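Local coordinates for protein putative NAD-dependent epimerase/dehydratase (Bacillus halodurans, PDB 3E8X) that binds NADP and probably acts as an epimerase, dehydratase or related enzyme of the short-chain dehydrogenase/reductase type, its reaction and substrate being unknown, at residues A[35-40]-A[202-207]; A[128-133]-A[165-170]; A[173-178]-A[195-200]; A[177-182]-A[220-225]. All coordinates share one frame; numbering follows the deposited sequence.

Interaction 1 (A[35-40]-A[202-207]); sequences RYLLSE and KVIAEL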
# COMPACT_ATOMS: atom_id res chain seq x y z
N ARG A 35 -3.20 7.27 24.40
CA ARG A 35 -3.67 7.75 25.66
C ARG A 35 -2.52 8.08 26.61
O ARG A 35 -2.53 9.18 27.18
CB ARG A 35 -4.59 6.73 26.31
CG ARG A 35 -6.00 6.79 25.75
CD ARG A 35 -6.85 5.77 26.45
NE ARG A 35 -8.24 5.85 26.03
CZ ARG A 35 -9.22 5.17 26.63
NH1 ARG A 35 -8.94 4.36 27.67
NH2 ARG A 35 -10.48 5.32 26.22
N TYR A 36 -1.60 7.12 26.83
CA TYR A 36 -0.37 7.44 27.57
C TYR A 36 0.42 8.60 26.99
O TYR A 36 0.92 9.48 27.73
CB TYR A 36 0.52 6.21 27.75
CG TYR A 36 -0.18 5.05 28.39
CD1 TYR A 36 -1.18 5.27 29.36
CD2 TYR A 36 0.16 3.75 28.07
CE1 TYR A 36 -1.87 4.22 29.95
CE2 TYR A 36 -0.49 2.68 28.67
CZ TYR A 36 -1.50 2.93 29.63
OH TYR A 36 -2.19 1.90 30.26
N LEU A 37 0.56 8.60 25.66
CA LEU A 37 1.22 9.70 24.96
C LEU A 37 0.64 11.10 25.27
O LEU A 37 1.40 12.06 25.38
CB LEU A 37 1.21 9.46 23.45
CG LEU A 37 2.01 10.41 22.55
CD1 LEU A 37 3.50 10.51 22.99
CD2 LEU A 37 1.82 10.03 21.09
N LEU A 38 -0.67 11.24 25.45
CA LEU A 38 -1.22 12.56 25.80
C LEU A 38 -0.58 13.12 27.07
O LEU A 38 -0.17 14.27 27.14
CB LEU A 38 -2.75 12.50 25.96
CG LEU A 38 -3.55 12.11 24.69
CD1 LEU A 38 -4.99 11.81 24.98
CD2 LEU A 38 -3.39 13.18 23.56
N SER A 39 -0.48 12.27 28.08
CA SER A 39 0.14 12.64 29.33
C SER A 39 1.64 12.89 29.21
O SER A 39 2.16 13.84 29.75
CB SER A 39 -0.14 11.54 30.37
OG SER A 39 0.47 11.86 31.61
N GLU A 40 2.34 12.05 28.47
CA GLU A 40 3.77 12.24 28.29
C GLU A 40 4.09 13.56 27.60
O GLU A 40 5.00 14.25 28.02
CB GLU A 40 4.36 11.07 27.56
CG GLU A 40 4.22 9.74 28.32
CD GLU A 40 4.95 9.71 29.66
OE1 GLU A 40 5.87 10.52 29.93
OE2 GLU A 40 4.62 8.81 30.45
N LYS A 202 6.54 7.16 26.08
CA LYS A 202 7.67 7.89 26.63
C LYS A 202 8.75 8.17 25.58
O LYS A 202 9.30 9.26 25.51
CB LYS A 202 8.27 7.12 27.82
CG LYS A 202 7.57 7.34 29.13
CD LYS A 202 8.14 6.46 30.23
CE LYS A 202 7.21 6.30 31.42
NZ LYS A 202 6.85 7.60 32.03
N VAL A 203 9.07 7.16 24.78
CA VAL A 203 10.00 7.31 23.69
C VAL A 203 9.55 8.38 22.68
O VAL A 203 10.31 9.26 22.34
CB VAL A 203 10.24 5.97 22.95
CG1 VAL A 203 11.08 6.20 21.68
CG2 VAL A 203 10.91 4.95 23.89
N ILE A 204 8.30 8.33 22.26
CA ILE A 204 7.77 9.29 21.29
C ILE A 204 7.85 10.69 21.83
O ILE A 204 8.34 11.57 21.16
CB ILE A 204 6.29 8.97 20.90
CG1 ILE A 204 6.23 7.61 20.18
CG2 ILE A 204 5.64 10.14 20.05
CD1 ILE A 204 4.84 6.92 20.11
N ALA A 205 7.30 10.90 23.03
CA ALA A 205 7.32 12.22 23.69
C ALA A 205 8.76 12.75 23.87
O ALA A 205 9.03 13.95 23.73
CB ALA A 205 6.57 12.16 25.04
N GLU A 206 9.70 11.86 24.13
CA GLU A 206 11.07 12.28 24.37
C GLU A 206 11.68 12.89 23.10
O GLU A 206 12.46 13.84 23.18
CB GLU A 206 11.93 11.09 24.84
CG GLU A 206 13.33 11.46 25.30
CD GLU A 206 13.35 12.30 26.58
OE1 GLU A 206 12.34 12.37 27.32
OE2 GLU A 206 14.42 12.85 26.87
N LEU A 207 11.30 12.35 21.94
CA LEU A 207 11.98 12.72 20.68
C LEU A 207 11.22 13.70 19.77
O LEU A 207 11.78 14.21 18.82
CB LEU A 207 12.42 11.43 19.93
CG LEU A 207 11.44 10.35 19.43
CD1 LEU A 207 10.57 10.88 18.32
CD2 LEU A 207 12.28 9.18 18.92
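Leu37 and Ile204 meet at about a right angle through their branch methyls, with CD1 of Leu37 3.7 Å from CG2 of Ile204. The same CD1 also lies 4.0 Å from CB of Ala205, so one leucine methyl serves two neighbouring positions of helix 197-207. One turn further along helix 32-43, CB of Glu40 rests on CB of Ala205 at 3.5 Å; here the backbones come nearest, with 5.8 Å between the CA atoms of these two residues. Beyond its CB, Glu40 turns polar. Its side chain passes at a slant over that of Lys202, OE2 being 3.6 Å from CG of Lys202, and its OE2 accepts a hydrogen bond from NZ of Lys202 at 3.0 Å, which closes a salt bridge. The amine comes to the syn side of OE2 but 31° out of the carboxylate plane. The last torsion of the lysine bends its otherwise extended chain (chi4 -58°) and turns NZ toward OE2.

Behind these side chains, the two helix segments run in the same general sense, 38° apart, with axes 8.8 Å from each other at closest approach. The helices lie on the same side of the Rossmann-type sheet: Leu37 and Ile204 both reach Val89 of strand 87-90, and Ile204 continues onto Ile127 and Val129 of strand 125-129. Lys202 and Glu206 are flanked by helix 227-232. The contact thus grades from a buried hydrocarbon interior beside the sheet to a partly exposed ion pair, whose opposite charges probably offset each other.

Interaction 2 (A[128-133]-A[165-170]); sequences MVSSVG and YTIVRP. With NAP (NADP nicotinamide-adenine-dinucleotide phosphate), chain B.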
# COMPACT_ATOMS: atom_id res chain seq x y z
N MSE A 128 5.90 8.65 13.07
CA MSE A 128 5.18 7.46 12.75
C MSE A 128 5.40 6.39 13.83
O MSE A 128 6.52 6.07 14.22
CB MSE A 128 5.67 6.93 11.42
CG MSE A 128 5.20 5.54 11.10
SE MSE A 128 3.30 5.68 10.70
CE MSE A 128 3.29 6.46 8.96
N VAL A 129 4.29 5.85 14.34
CA VAL A 129 4.31 4.65 15.19
C VAL A 129 4.06 3.48 14.27
O VAL A 129 2.97 3.25 13.81
CB VAL A 129 3.27 4.72 16.33
CG1 VAL A 129 3.37 3.50 17.23
CG2 VAL A 129 3.45 6.02 17.11
N SER A 130 5.13 2.75 14.01
CA SER A 130 5.14 1.64 13.13
C SER A 130 5.26 0.34 13.94
O SER A 130 4.58 0.17 14.96
CB SER A 130 6.30 1.82 12.14
OG SER A 130 6.30 0.84 11.17
N SER A 131 6.05 -0.61 13.45
CA SER A 131 6.21 -1.93 14.08
C SER A 131 7.50 -2.59 13.59
O SER A 131 7.93 -2.36 12.46
CB SER A 131 5.00 -2.83 13.73
OG SER A 131 5.03 -4.13 14.32
N VAL A 132 8.13 -3.40 14.45
CA VAL A 132 9.09 -4.42 13.96
C VAL A 132 8.32 -5.42 13.06
O VAL A 132 7.07 -5.55 13.13
CB VAL A 132 9.80 -5.22 15.13
CG1 VAL A 132 10.52 -4.27 16.07
CG2 VAL A 132 8.77 -6.09 15.88
N GLY A 133 9.06 -6.12 12.22
CA GLY A 133 8.44 -6.99 11.24
C GLY A 133 8.37 -6.36 9.85
O GLY A 133 7.99 -7.01 8.88
N TYR A 165 10.82 13.60 9.57
CA TYR A 165 10.15 12.44 10.13
C TYR A 165 11.02 11.73 11.14
O TYR A 165 12.23 11.84 11.11
CB TYR A 165 9.67 11.45 9.04
CG TYR A 165 10.77 10.72 8.28
CD1 TYR A 165 11.34 9.57 8.78
CD2 TYR A 165 11.22 11.19 7.03
CE1 TYR A 165 12.36 8.89 8.10
CE2 TYR A 165 12.26 10.51 6.34
CZ TYR A 165 12.79 9.36 6.88
OH TYR A 165 13.81 8.69 6.22
N THR A 166 10.37 10.96 12.01
CA THR A 166 11.03 9.88 12.77
C THR A 166 10.03 8.74 12.78
O THR A 166 8.83 8.96 13.05
CB THR A 166 11.35 10.29 14.24
OG1 THR A 166 12.15 11.47 14.26
CG2 THR A 166 12.09 9.15 14.96
N ILE A 167 10.53 7.55 12.47
CA ILE A 167 9.77 6.28 12.50
C ILE A 167 10.28 5.38 13.65
O ILE A 167 11.47 4.99 13.72
CB ILE A 167 9.85 5.46 11.16
CG1 ILE A 167 9.34 6.28 9.94
CG2 ILE A 167 9.06 4.16 11.26
CD1 ILE A 167 9.87 5.79 8.56
N VAL A 168 9.34 5.14 14.56
CA VAL A 168 9.51 4.31 15.77
C VAL A 168 8.84 2.97 15.50
O VAL A 168 7.64 2.92 15.30
CB VAL A 168 8.89 5.01 17.00
CG1 VAL A 168 9.26 4.28 18.32
CG2 VAL A 168 9.35 6.48 17.03
N ARG A 169 9.63 1.91 15.51
CA ARG A 169 9.14 0.55 15.30
C ARG A 169 9.19 -0.25 16.60
O ARG A 169 10.19 -0.93 16.87
CB ARG A 169 9.97 -0.14 14.19
CG ARG A 169 9.72 0.49 12.83
CD ARG A 169 10.70 0.05 11.77
NE ARG A 169 10.17 0.43 10.46
CZ ARG A 169 10.76 0.19 9.30
NH1 ARG A 169 11.93 -0.41 9.23
NH2 ARG A 169 10.13 0.51 8.18
N PRO A 170 8.13 -0.17 17.44
CA PRO A 170 8.16 -1.01 18.63
C PRO A 170 8.09 -2.49 18.31
O PRO A 170 7.50 -2.89 17.30
CB PRO A 170 6.92 -0.59 19.43
CG PRO A 170 6.24 0.45 18.66
CD PRO A 170 6.92 0.63 17.35
PA NAP B . -5.08 0.77 19.67
O1A NAP B . -5.86 -0.18 18.76
O2A NAP B . -5.33 0.76 21.16
O5B NAP B . -5.26 2.25 19.03
C5B NAP B . -5.81 2.49 17.72
C4B NAP B . -6.68 3.75 17.67
O4B NAP B . -6.96 4.00 16.28
C3B NAP B . -8.05 3.65 18.38
O3B NAP B . -8.26 4.64 19.40
C2B NAP B . -9.08 3.88 17.28
O2B NAP B . -10.26 4.64 17.65
C1B NAP B . -8.24 4.63 16.24
N9A NAP B . -8.92 4.61 14.93
C8A NAP B . -9.40 3.53 14.29
N7A NAP B . -9.99 3.92 13.15
C5A NAP B . -9.87 5.27 13.08
C6A NAP B . -10.28 6.23 12.15
N6A NAP B . -10.93 5.86 11.03
N1A NAP B . -10.03 7.54 12.37
C2A NAP B . -9.39 7.92 13.47
N3A NAP B . -8.99 7.02 14.39
C4A NAP B . -9.21 5.69 14.21
O3 NAP B . -3.49 0.46 19.43
PN NAP B . -2.25 0.67 20.47
O1N NAP B . -2.15 -0.60 21.27
O2N NAP B . -2.39 2.07 21.02
O5D NAP B . -0.94 0.55 19.56
C5D NAP B . -0.51 1.64 18.74
C4D NAP B . -0.03 1.06 17.42
O4D NAP B . 1.11 0.21 17.61
C3D NAP B . -1.09 0.19 16.77
O3D NAP B . -1.97 1.03 16.01
C2D NAP B . -0.29 -0.86 15.99
O2D NAP B . -0.27 -0.63 14.60
C1D NAP B . 1.16 -0.75 16.54
N1N NAP B . 1.79 -2.02 17.00
C2N NAP B . 1.13 -2.94 17.74
C3N NAP B . 1.78 -4.12 18.16
C7N NAP B . 1.10 -5.16 19.03
O7N NAP B . 1.81 -5.98 19.64
N7N NAP B . -0.23 -5.12 19.16
C4N NAP B . 3.12 -4.33 17.81
C5N NAP B . 3.77 -3.37 17.05
C6N NAP B . 3.08 -2.23 16.67
P2B NAP B . -11.45 4.11 18.64
O1X NAP B . -11.02 4.48 20.04
O2X NAP B . -12.67 4.91 18.19
O3X NAP B . -11.48 2.62 18.41
O HOH W 1 4.75 -3.65 17.54
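Val168 O takes the shortest hydrogen bond between the two segments, from Ser130 N at 2.8 Å, and belongs to the parallel pairing of a beta-alpha-beta unit in the Rossmann fold: strand 125-129, helix 145-160, strand 164-174. Val168 N in turn donates to Met128 O, and Met128 N to Thr166 O. Met128 (a selenomethionine) and Ile167 lie side by side, CB of Met128 4.0 Å from CG1 of Ile167. Beyond the end of strand 125-129, CB and CG of Arg169 run beside Ser131 O, with CG 3.4 Å from that oxygen, while the guanidinium reaches Asp155, which also binds Ser130 OG.

Ser131 OG, anti to the backbone N (chi1 -178°), donates to Val132 O at 2.8 Å. Ser131 OG also lies 3.1 Å from C5N of the NADP nicotinamide. An alanine here is likely to leave Val132 O without this donor and to open a gap beside the nicotinamide ring. Lys151, which bonds Val129 O, and Tyr147, which bonds NADP, are spaced as in the Tyr-x-x-x-Lys motif of short-chain dehydrogenases. Val132 N reaches Pro170 O at 3.0 Å, approaching from 42° above the carbonyl plane.

Interaction 3 (A[173-178]-A[195-200]); sequences LSNEES and ITRHDV. With NAP (NADP nicotinamide-adenine-dinucleotide phosphate), chain B.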
# COMPACT_ATOMS: atom_id res chain seq x y z
N LEU A 173 3.80 -5.41 21.75
CA LEU A 173 3.40 -4.49 22.79
C LEU A 173 2.88 -5.24 24.01
O LEU A 173 2.29 -6.31 23.88
CB LEU A 173 2.34 -3.50 22.26
CG LEU A 173 2.74 -2.58 21.11
CD1 LEU A 173 1.55 -1.82 20.58
CD2 LEU A 173 3.85 -1.61 21.55
N SER A 174 3.14 -4.70 25.20
CA SER A 174 2.62 -5.26 26.43
C SER A 174 1.92 -4.17 27.23
O SER A 174 2.09 -2.99 26.98
CB SER A 174 3.75 -5.96 27.22
OG SER A 174 4.13 -5.26 28.38
N ASN A 175 1.11 -4.59 28.19
CA ASN A 175 0.42 -3.69 29.10
C ASN A 175 0.99 -3.67 30.51
O ASN A 175 0.32 -3.16 31.43
CB ASN A 175 -1.08 -4.00 29.11
CG ASN A 175 -1.72 -3.69 27.78
OD1 ASN A 175 -1.58 -2.56 27.25
ND2 ASN A 175 -2.41 -4.69 27.21
N GLU A 176 2.22 -4.14 30.70
CA GLU A 176 2.92 -3.95 31.97
C GLU A 176 3.18 -2.45 32.23
O GLU A 176 3.12 -1.63 31.30
CB GLU A 176 4.25 -4.72 31.96
CG GLU A 176 4.14 -6.24 31.68
CD GLU A 176 3.32 -6.98 32.70
OE1 GLU A 176 3.26 -6.52 33.87
OE2 GLU A 176 2.75 -8.05 32.34
N GLU A 177 3.48 -2.12 33.48
CA GLU A 177 3.83 -0.77 33.89
C GLU A 177 5.20 -0.39 33.27
O GLU A 177 6.03 -1.25 32.93
CB GLU A 177 3.85 -0.62 35.45
CG GLU A 177 2.52 -0.86 36.23
CD GLU A 177 1.32 0.00 35.73
OE1 GLU A 177 1.42 1.26 35.75
OE2 GLU A 177 0.30 -0.59 35.29
N SER A 178 5.39 0.91 33.06
CA SER A 178 6.62 1.39 32.46
C SER A 178 7.81 0.94 33.27
O SER A 178 7.74 0.93 34.50
CB SER A 178 6.61 2.92 32.41
OG SER A 178 6.32 3.47 33.67
N ILE A 195 7.80 -4.58 24.50
CA ILE A 195 7.93 -3.25 25.07
C ILE A 195 6.56 -2.83 25.60
O ILE A 195 5.54 -3.08 24.96
CB ILE A 195 8.53 -2.16 24.05
CG1 ILE A 195 8.76 -0.81 24.78
CG2 ILE A 195 7.66 -2.00 22.72
CD1 ILE A 195 9.67 0.15 24.01
N THR A 196 6.54 -2.18 26.76
CA THR A 196 5.28 -1.70 27.30
C THR A 196 4.76 -0.53 26.46
O THR A 196 5.52 0.25 25.90
CB THR A 196 5.33 -1.34 28.81
OG1 THR A 196 6.04 -0.11 29.03
CG2 THR A 196 5.93 -2.47 29.65
N ARG A 197 3.45 -0.42 26.35
CA ARG A 197 2.85 0.72 25.69
C ARG A 197 3.20 2.08 26.36
O ARG A 197 3.29 3.12 25.68
CB ARG A 197 1.34 0.52 25.60
CG ARG A 197 0.92 -0.55 24.63
CD ARG A 197 -0.61 -0.64 24.53
NE ARG A 197 -1.03 -1.49 23.42
CZ ARG A 197 -1.07 -2.81 23.47
NH1 ARG A 197 -0.79 -3.46 24.59
NH2 ARG A 197 -1.44 -3.49 22.41
N HIS A 198 3.35 2.07 27.69
CA HIS A 198 3.77 3.25 28.45
C HIS A 198 5.13 3.75 27.93
O HIS A 198 5.31 4.93 27.71
CB HIS A 198 3.95 2.95 29.94
CG HIS A 198 2.70 3.00 30.74
ND1 HIS A 198 2.03 4.18 31.01
CD2 HIS A 198 2.01 2.02 31.38
CE1 HIS A 198 0.97 3.91 31.75
NE2 HIS A 198 0.94 2.61 32.01
N ASP A 199 6.05 2.82 27.74
CA ASP A 199 7.39 3.14 27.37
C ASP A 199 7.49 3.60 25.92
O ASP A 199 8.28 4.49 25.64
CB ASP A 199 8.34 1.96 27.67
CG ASP A 199 8.59 1.76 29.17
OD1 ASP A 199 8.80 2.79 29.88
OD2 ASP A 199 8.63 0.56 29.61
N VAL A 200 6.68 3.05 25.02
CA VAL A 200 6.58 3.54 23.64
C VAL A 200 6.15 5.00 23.69
O VAL A 200 6.72 5.82 22.98
CB VAL A 200 5.55 2.72 22.77
CG1 VAL A 200 5.37 3.32 21.35
CG2 VAL A 200 5.96 1.26 22.72
PA NAP B . -5.08 0.77 19.67
O1A NAP B . -5.86 -0.18 18.76
O2A NAP B . -5.33 0.76 21.16
O5B NAP B . -5.26 2.25 19.03
C5B NAP B . -5.81 2.49 17.72
C4B NAP B . -6.68 3.75 17.67
O4B NAP B . -6.96 4.00 16.28
C3B NAP B . -8.05 3.65 18.38
O3B NAP B . -8.26 4.64 19.40
C2B NAP B . -9.08 3.88 17.28
O2B NAP B . -10.26 4.64 17.65
C1B NAP B . -8.24 4.63 16.24
N9A NAP B . -8.92 4.61 14.93
C8A NAP B . -9.40 3.53 14.29
N7A NAP B . -9.99 3.92 13.15
C5A NAP B . -9.87 5.27 13.08
C6A NAP B . -10.28 6.23 12.15
N6A NAP B . -10.93 5.86 11.03
N1A NAP B . -10.03 7.54 12.37
C2A NAP B . -9.39 7.92 13.47
N3A NAP B . -8.99 7.02 14.39
C4A NAP B . -9.21 5.69 14.21
O3 NAP B . -3.49 0.46 19.43
PN NAP B . -2.25 0.67 20.47
O1N NAP B . -2.15 -0.60 21.27
O2N NAP B . -2.39 2.07 21.02
O5D NAP B . -0.94 0.55 19.56
C5D NAP B . -0.51 1.64 18.74
C4D NAP B . -0.03 1.06 17.42
O4D NAP B . 1.11 0.21 17.61
C3D NAP B . -1.09 0.19 16.77
O3D NAP B . -1.97 1.03 16.01
C2D NAP B . -0.29 -0.86 15.99
O2D NAP B . -0.27 -0.63 14.60
C1D NAP B . 1.16 -0.75 16.54
N1N NAP B . 1.79 -2.02 17.00
C2N NAP B . 1.13 -2.94 17.74
C3N NAP B . 1.78 -4.12 18.16
C7N NAP B . 1.10 -5.16 19.03
O7N NAP B . 1.81 -5.98 19.64
N7N NAP B . -0.23 -5.12 19.16
C4N NAP B . 3.12 -4.33 17.81
C5N NAP B . 3.77 -3.37 17.05
C6N NAP B . 3.08 -2.23 16.67
P2B NAP B . -11.45 4.11 18.64
O1X NAP B . -11.02 4.48 20.04
O2X NAP B . -12.67 4.91 18.19
O3X NAP B . -11.48 2.62 18.41
O HOH W 2 -0.75 -6.45 24.82
O HOH W 3 2.03 -0.43 29.09
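Leu173 and Ser174 pair in parallel with Ile195 and Thr196, Ser174 N donating to Ile195 O at 2.9 Å and Arg197 N to Ser174 O at 3.0 Å, after which strand 195-196 passes directly into helix 197-207. CB of Leu173 sits over the centre of one face of the Arg197 guanidinium, and Asn175 OD1 accepts from Arg197 NH1 at 2.9 Å through a bent bond (132°) tilted from the guanidinium plane. The extended chain of the arginine brings NE to the NADP phosphate oxygen O1N at 2.6 Å, a nearly straight bond; NH2 adds a weak one to the same oxygen. Leu173 also lines the NADP pocket. Its backbone N donates to the carboxamide oxygen O7N of NADP at 3.0 Å, its CD1 lies against the nicotinamide ring, and its other methyl, CD2, packs on Val200 CG2 at 3.7 Å.

The start of the helix is capped by Thr196, at the N-cap. Its OG1 accepts from Asp199 N and donates to Asp199 OD2, at 2.7 Å in the latter bond, meeting the carboxylate from 60° above its plane. On the other strand, Ser174 OG accepts from Glu176 N in an ST turn. The threonine CB approaches Glu176 O. That same oxygen lies in plane at the edge of the His198 ring, 3.8 Å from CD2 of His198, and the ring also stacks with that of Tyr36.

Interaction 4 (A[177-182]-A[220-225]); sequences ESTGKV and VLNGDT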
# COMPACT_ATOMS: atom_id res chain seq x y z
N GLU A 177 3.48 -2.12 33.48
CA GLU A 177 3.83 -0.77 33.89
C GLU A 177 5.20 -0.39 33.27
O GLU A 177 6.03 -1.25 32.93
CB GLU A 177 3.85 -0.62 35.45
CG GLU A 177 2.52 -0.86 36.23
CD GLU A 177 1.32 0.00 35.73
OE1 GLU A 177 1.42 1.26 35.75
OE2 GLU A 177 0.30 -0.59 35.29
N SER A 178 5.39 0.91 33.06
CA SER A 178 6.62 1.39 32.46
C SER A 178 7.81 0.94 33.27
O SER A 178 7.74 0.93 34.50
CB SER A 178 6.61 2.92 32.41
OG SER A 178 6.32 3.47 33.67
N THR A 179 8.90 0.56 32.59
CA THR A 179 10.22 0.41 33.21
C THR A 179 11.09 1.68 33.00
O THR A 179 12.03 1.91 33.74
CB THR A 179 11.02 -0.78 32.63
OG1 THR A 179 11.54 -0.43 31.34
CG2 THR A 179 10.16 -2.03 32.51
N GLY A 180 10.79 2.49 31.98
CA GLY A 180 11.58 3.68 31.67
C GLY A 180 12.88 3.38 30.94
O GLY A 180 13.69 4.30 30.75
N LYS A 181 13.10 2.11 30.58
CA LYS A 181 14.41 1.63 30.09
C LYS A 181 14.16 0.78 28.85
O LYS A 181 13.27 -0.09 28.84
CB LYS A 181 15.19 0.83 31.14
CG LYS A 181 15.66 1.62 32.39
CD LYS A 181 16.39 0.71 33.43
CE LYS A 181 17.02 1.54 34.59
NZ LYS A 181 18.08 0.87 35.49
N VAL A 182 14.93 1.09 27.80
CA VAL A 182 14.75 0.50 26.47
C VAL A 182 16.09 0.07 25.85
O VAL A 182 17.17 0.31 26.43
CB VAL A 182 13.94 1.44 25.52
CG1 VAL A 182 12.50 1.75 26.07
CG2 VAL A 182 14.69 2.76 25.16
N VAL A 220 12.54 -0.51 18.73
CA VAL A 220 12.64 -0.26 20.17
C VAL A 220 11.98 -1.37 20.99
O VAL A 220 10.83 -1.74 20.72
CB VAL A 220 12.17 1.19 20.56
CG1 VAL A 220 10.69 1.47 20.23
CG2 VAL A 220 12.58 1.50 22.04
N LEU A 221 12.77 -1.94 21.93
CA LEU A 221 12.32 -2.95 22.89
C LEU A 221 12.54 -2.43 24.31
O LEU A 221 13.24 -1.44 24.51
CB LEU A 221 13.11 -4.27 22.68
CG LEU A 221 13.05 -4.88 21.26
CD1 LEU A 221 13.94 -6.11 21.11
CD2 LEU A 221 11.60 -5.18 20.84
N ASN A 222 11.92 -3.06 25.32
CA ASN A 222 12.37 -2.79 26.70
C ASN A 222 13.75 -3.38 26.83
O ASN A 222 14.08 -4.37 26.19
CB ASN A 222 11.43 -3.32 27.81
CG ASN A 222 10.24 -2.38 28.12
OD1 ASN A 222 9.11 -2.80 28.01
ND2 ASN A 222 10.50 -1.12 28.55
N GLY A 223 14.55 -2.77 27.68
CA GLY A 223 15.97 -3.12 27.85
C GLY A 223 16.52 -2.42 29.09
O GLY A 223 15.79 -2.25 30.09
N ASP A 224 17.75 -1.94 29.00
CA ASP A 224 18.46 -1.46 30.18
C ASP A 224 18.87 -0.00 30.19
O ASP A 224 19.38 0.48 31.19
CB ASP A 224 19.68 -2.34 30.36
CG ASP A 224 19.30 -3.75 30.82
OD1 ASP A 224 18.28 -3.92 31.54
OD2 ASP A 224 20.03 -4.70 30.45
N THR A 225 18.66 0.71 29.10
CA THR A 225 19.15 2.04 28.98
C THR A 225 17.99 3.02 29.21
O THR A 225 16.94 2.91 28.58
CB THR A 225 19.75 2.30 27.60
OG1 THR A 225 20.65 1.25 27.26
CG2 THR A 225 20.44 3.66 27.54
O HOH W 4 13.17 -2.42 30.99
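The antiparallel edge of the sheet forms here, where strand 181-185 runs against strand 216-223 close to where the chain turns a corner at Asp224 and Thr225. Val182 and Thr225 form a hydrogen-bonded pair: Val182 N donates to Thr225 O at 2.8 Å, and Thr225 N returns a bond to Val182 O at 3.1 Å. Lys181 O is gripped by two donors from opposite faces of its carbonyl plane, Asn222 ND2 at 3.0 Å and Gly223 N at 3.2 Å. The hydrogen bond from Asn222 ND2 is almost straight (176°), with the oxygen in the amide plane. Where Gly223 passes Val182 the backbones are so close that a side chain at Gly223 would collide with Val182 C.

Thr179 shapes the approach to this edge: its OG1 accepts from Lys181 N at 3.1 Å in an ST turn, and a water joins it to Gly223 O. Asn222 reaches further, ND2 to Asp199 OD2 and OD1 to Thr196 N, and a leucine in its place would probably leave Lys181 O with one donor fewer and those two groups without their asparagine partners. On the apolar side, Val182 CB lies 3.7 Å from Val220 CG2, meeting obliquely.

Around this corner, Val182 packs on Ile227 and Val230 of helix 227-232 and on Ile195 of strand 195-196, while Val220 bonds through its backbone to Arg169 and Gly171 of strand 164-174.

Interactions 2 and 3 both touch NADP and share strand 164-174, Pro170 CB packing on Ile195 CG2 at 3.7 Å; the first borders the nicotinamide, while the second holds both the nicotinamide and a phosphate. Interaction 4 lies closest to interaction 3, their centres about 8 Å apart, and Asn222 ND2 reaches Asp199 OD2 at 2.7 Å, so the sheet edge is tied to the start of helix 197-207. Further along that helix, interaction 1 has its centre about 12 Å from that of interaction 3 and touches interaction 2 through Ile204 CD1 and Val129 CG2, 3.4 Å apart. Its Ile204 side chain remains about 8 Å from NADP.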